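Local coordinates for gram-negative insecticidal protein (Chromobacterium piscinae, PDB 6FBM) that probably acts as a pore-forming insecticidal toxin, combining a membrane-attack-complex/perforin (MACPF) domain with a beta-tripod domain, at residues A[75-80]-A[196-201]. Sequence-based numbering, arbitrary orientation.
Sequences QDVSKE and QSLSTT
With CG anti to its carbonyl carbon (chi1 -70°) and the chain extended beyond it (chi2 -172°), Gln75 reaches from strand 64-78 to the first turn of helix 198-209. There Gln75 NE2 donates to the backbone O of Ser199 at 2.7 Å, a fairly straight bond (162° at the hydrogen). The acceptor lies almost in the amide plane of Gln75, whereas NE2 stands tilted from the carbonyl plane of Ser199. The same NE2 also bonds Thr124 OG1 on the adjacent strand 120-134, which helps fix the turn of the amide.

Two residues along the strand, Val77 points the same way and divides its methyls between neighbouring residues of the helix: CG2 rests on Ser199 CB at 3.7 Å, while CG1 meets Leu198 CD1 at 3.9 Å, the two side chains crossing at a slant. Leu198 continues onto Thr120 and onto Phe228 of helix 220-230.

The contact thus lays the start of a helix against the end of a long strand in the antiparallel sheet of the MACPF domain. Its chemistry, one side-chain-to-backbone hydrogen bond beside a small apolar patch with about 170 Å² buried in all, implies a modest, partly solvent-accessible junction.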
ATOM      1  N   GLN A  75     -27.349  29.923   3.146  1.00 25.83           N
ATOM      2  CA  GLN A  75     -27.800  30.021   4.534  1.00 24.06           C
ATOM      3  C   GLN A  75     -29.313  29.994   4.628  1.00 24.04           C
ATOM      4  O   GLN A  75     -30.002  30.710   3.914  1.00 26.32           O
ATOM      5  CB  GLN A  75     -27.289  31.295   5.171  1.00 22.79           C
ATOM      6  CG  GLN A  75     -25.779  31.294   5.410  1.00 21.93           C
ATOM      7  CD  GLN A  75     -25.353  32.491   6.211  1.00 20.25           C
ATOM      8  OE1 GLN A  75     -25.569  33.626   5.789  1.00 19.98           O
ATOM      9  NE2 GLN A  75     -24.768  32.249   7.383  1.00 19.20           N
ATOM     10  N   ASP A  76     -29.822  29.159   5.519  1.00 24.50           N
ATOM     11  CA  ASP A  76     -31.211  29.234   5.945  1.00 25.59           C
ATOM     12  C   ASP A  76     -31.189  29.599   7.399  1.00 23.83           C
ATOM     13  O   ASP A  76     -30.639  28.873   8.202  1.00 22.26           O
ATOM     14  CB  ASP A  76     -31.921  27.903   5.743  1.00 28.24           C
ATOM     15  CG  ASP A  76     -31.913  27.465   4.284  1.00 30.38           C
ATOM     16  OD1 ASP A  76     -32.246  28.291   3.389  1.00 29.41           O
ATOM     17  OD2 ASP A  76     -31.545  26.298   4.057  1.00 33.40           O
ATOM     18  N   VAL A  77     -31.766  30.755   7.708  1.00 23.67           N
ATOM     19  CA  VAL A  77     -31.742  31.337   9.041  1.00 21.73           C
ATOM     20  C   VAL A  77     -33.142  31.790   9.426  1.00 20.14           C
ATOM     21  O   VAL A  77     -33.860  32.407   8.637  1.00 20.93           O
ATOM     22  CB  VAL A  77     -30.777  32.532   9.095  1.00 20.90           C
ATOM     23  CG1 VAL A  77     -30.784  33.181  10.462  1.00 19.81           C
ATOM     24  CG2 VAL A  77     -29.372  32.080   8.728  1.00 20.60           C
ATOM     25  N   SER A  78     -33.534  31.467  10.643  1.00 20.06           N
ATOM     26  CA  SER A  78     -34.813  31.930  11.145  1.00 21.27           C
ATOM     27  C   SER A  78     -34.915  31.828  12.667  1.00 23.13           C
ATOM     28  O   SER A  78     -34.377  30.897  13.291  1.00 19.95           O
ATOM     29  CB  SER A  78     -35.964  31.145  10.498  1.00 20.94           C
ATOM     30  OG  SER A  78     -37.194  31.736  10.855  1.00 20.23           O
ATOM     31  N   LYS A  79     -35.658  32.786  13.225  1.00 27.03           N
ATOM     32  CA  LYS A  79     -36.044  32.769  14.638  1.00 29.57           C
ATOM     33  C   LYS A  79     -37.148  31.771  14.935  1.00 30.87           C
ATOM     34  O   LYS A  79     -37.402  31.459  16.101  1.00 31.94           O
ATOM     35  CB  LYS A  79     -36.480  34.157  15.077  1.00 32.62           C
ATOM     36  CG  LYS A  79     -35.333  35.158  15.094  1.00 35.92           C
ATOM     37  CD  LYS A  79     -35.871  36.541  15.513  1.00 37.50           C
ATOM     38  CE  LYS A  79     -34.841  37.371  16.262  1.00 40.02           C
ATOM     39  NZ  LYS A  79     -35.493  38.334  17.200  1.00 42.26           N
ATOM     40  N   GLU A  80     -37.783  31.257  13.879  1.00 31.49           N
ATOM     41  CA  GLU A  80     -38.972  30.444  13.991  1.00 31.21           C
ATOM     42  C   GLU A  80     -38.671  29.104  13.296  1.00 28.54           C
ATOM     43  O   GLU A  80     -38.411  29.074  12.099  1.00 28.89           O
ATOM     44  CB  GLU A  80     -40.142  31.242  13.376  1.00 33.16           C
ATOM     45  CG  GLU A  80     -41.409  30.469  13.004  1.00 37.96           C
ATOM     46  CD  GLU A  80     -41.868  29.509  14.092  1.00 39.70           C
ATOM     47  OE1 GLU A  80     -41.776  29.896  15.281  1.00 43.87           O
ATOM     48  OE2 GLU A  80     -42.309  28.382  13.763  1.00 36.99           O
ATOM     49  N   GLN A 196     -24.869  43.491  14.581  1.00 56.98           N
ATOM     50  CA  GLN A 196     -24.630  42.827  13.279  1.00 47.77           C
ATOM     51  C   GLN A 196     -25.576  41.625  13.115  1.00 40.45           C
ATOM     52  O   GLN A 196     -25.902  40.965  14.093  1.00 35.81           O
ATOM     53  CB  GLN A 196     -23.166  42.369  13.226  1.00 49.32           C
ATOM     54  CG  GLN A 196     -22.654  41.691  11.956  1.00 51.64           C
ATOM     55  CD  GLN A 196     -21.203  41.189  12.129  1.00 56.37           C
ATOM     56  OE1 GLN A 196     -20.901  40.020  11.870  1.00 60.58           O
ATOM     57  NE2 GLN A 196     -20.309  42.070  12.590  1.00 57.40           N
ATOM     58  N   SER A 197     -26.006  41.336  11.884  1.00 35.53           N
ATOM     59  CA  SER A 197     -26.996  40.257  11.642  1.00 31.45           C
ATOM     60  C   SER A 197     -26.405  38.887  12.025  1.00 29.77           C
ATOM     61  O   SER A 197     -25.203  38.673  11.914  1.00 29.89           O
ATOM     62  CB  SER A 197     -27.540  40.272  10.196  1.00 29.44           C
ATOM     63  OG  SER A 197     -26.767  39.492   9.286  1.00 28.47           O
ATOM     64  N   LEU A 198     -27.248  37.993  12.533  1.00 28.62           N
ATOM     65  CA  LEU A 198     -26.848  36.650  12.979  1.00 25.91           C
ATOM     66  C   LEU A 198     -26.287  35.849  11.806  1.00 26.10           C
ATOM     67  O   LEU A 198     -25.267  35.158  11.950  1.00 28.97           O
ATOM     68  CB  LEU A 198     -28.030  35.919  13.654  1.00 24.59           C
ATOM     69  CG  LEU A 198     -27.923  34.475  14.213  1.00 24.98           C
ATOM     70  CD1 LEU A 198     -27.882  33.408  13.109  1.00 23.72           C
ATOM     71  CD2 LEU A 198     -26.720  34.351  15.157  1.00 24.50           C
ATOM     72  N   SER A 199     -26.916  35.972  10.645  1.00 24.89           N
ATOM     73  CA  SER A 199     -26.516  35.193   9.489  1.00 24.54           C
ATOM     74  C   SER A 199     -25.085  35.538   9.025  1.00 24.22           C
ATOM     75  O   SER A 199     -24.312  34.638   8.664  1.00 24.93           O
ATOM     76  CB  SER A 199     -27.559  35.326   8.364  1.00 24.77           C
ATOM     77  OG  SER A 199     -27.510  36.615   7.770  1.00 25.11           O
ATOM     78  N   THR A 200     -24.737  36.830   9.069  1.00 23.99           N
ATOM     79  CA  THR A 200     -23.388  37.299   8.755  1.00 22.72           C
ATOM     80  C   THR A 200     -22.377  36.799   9.792  1.00 22.28           C
ATOM     81  O   THR A 200     -21.311  36.323   9.440  1.00 23.44           O
ATOM     82  CB  THR A 200     -23.359  38.850   8.621  1.00 23.74           C
ATOM     83  OG1 THR A 200     -24.054  39.239   7.433  1.00 22.16           O
ATOM     84  CG2 THR A 200     -21.914  39.395   8.539  1.00 23.89           C
ATOM     85  N   THR A 201     -22.717  36.891  11.074  1.00 21.88           N
ATOM     86  CA  THR A 201     -21.858  36.352  12.146  1.00 21.62           C
ATOM     87  C   THR A 201     -21.623  34.848  11.978  1.00 21.22           C
ATOM     88  O   THR A 201     -20.512  34.361  12.196  1.00 19.99           O
ATOM     89  CB  THR A 201     -22.462  36.642  13.524  1.00 21.06           C
ATOM     90  OG1 THR A 201     -22.818  38.027  13.586  1.00 21.55           O
ATOM     91  CG2 THR A 201     -21.469  36.339  14.634  1.00 20.56           C
TER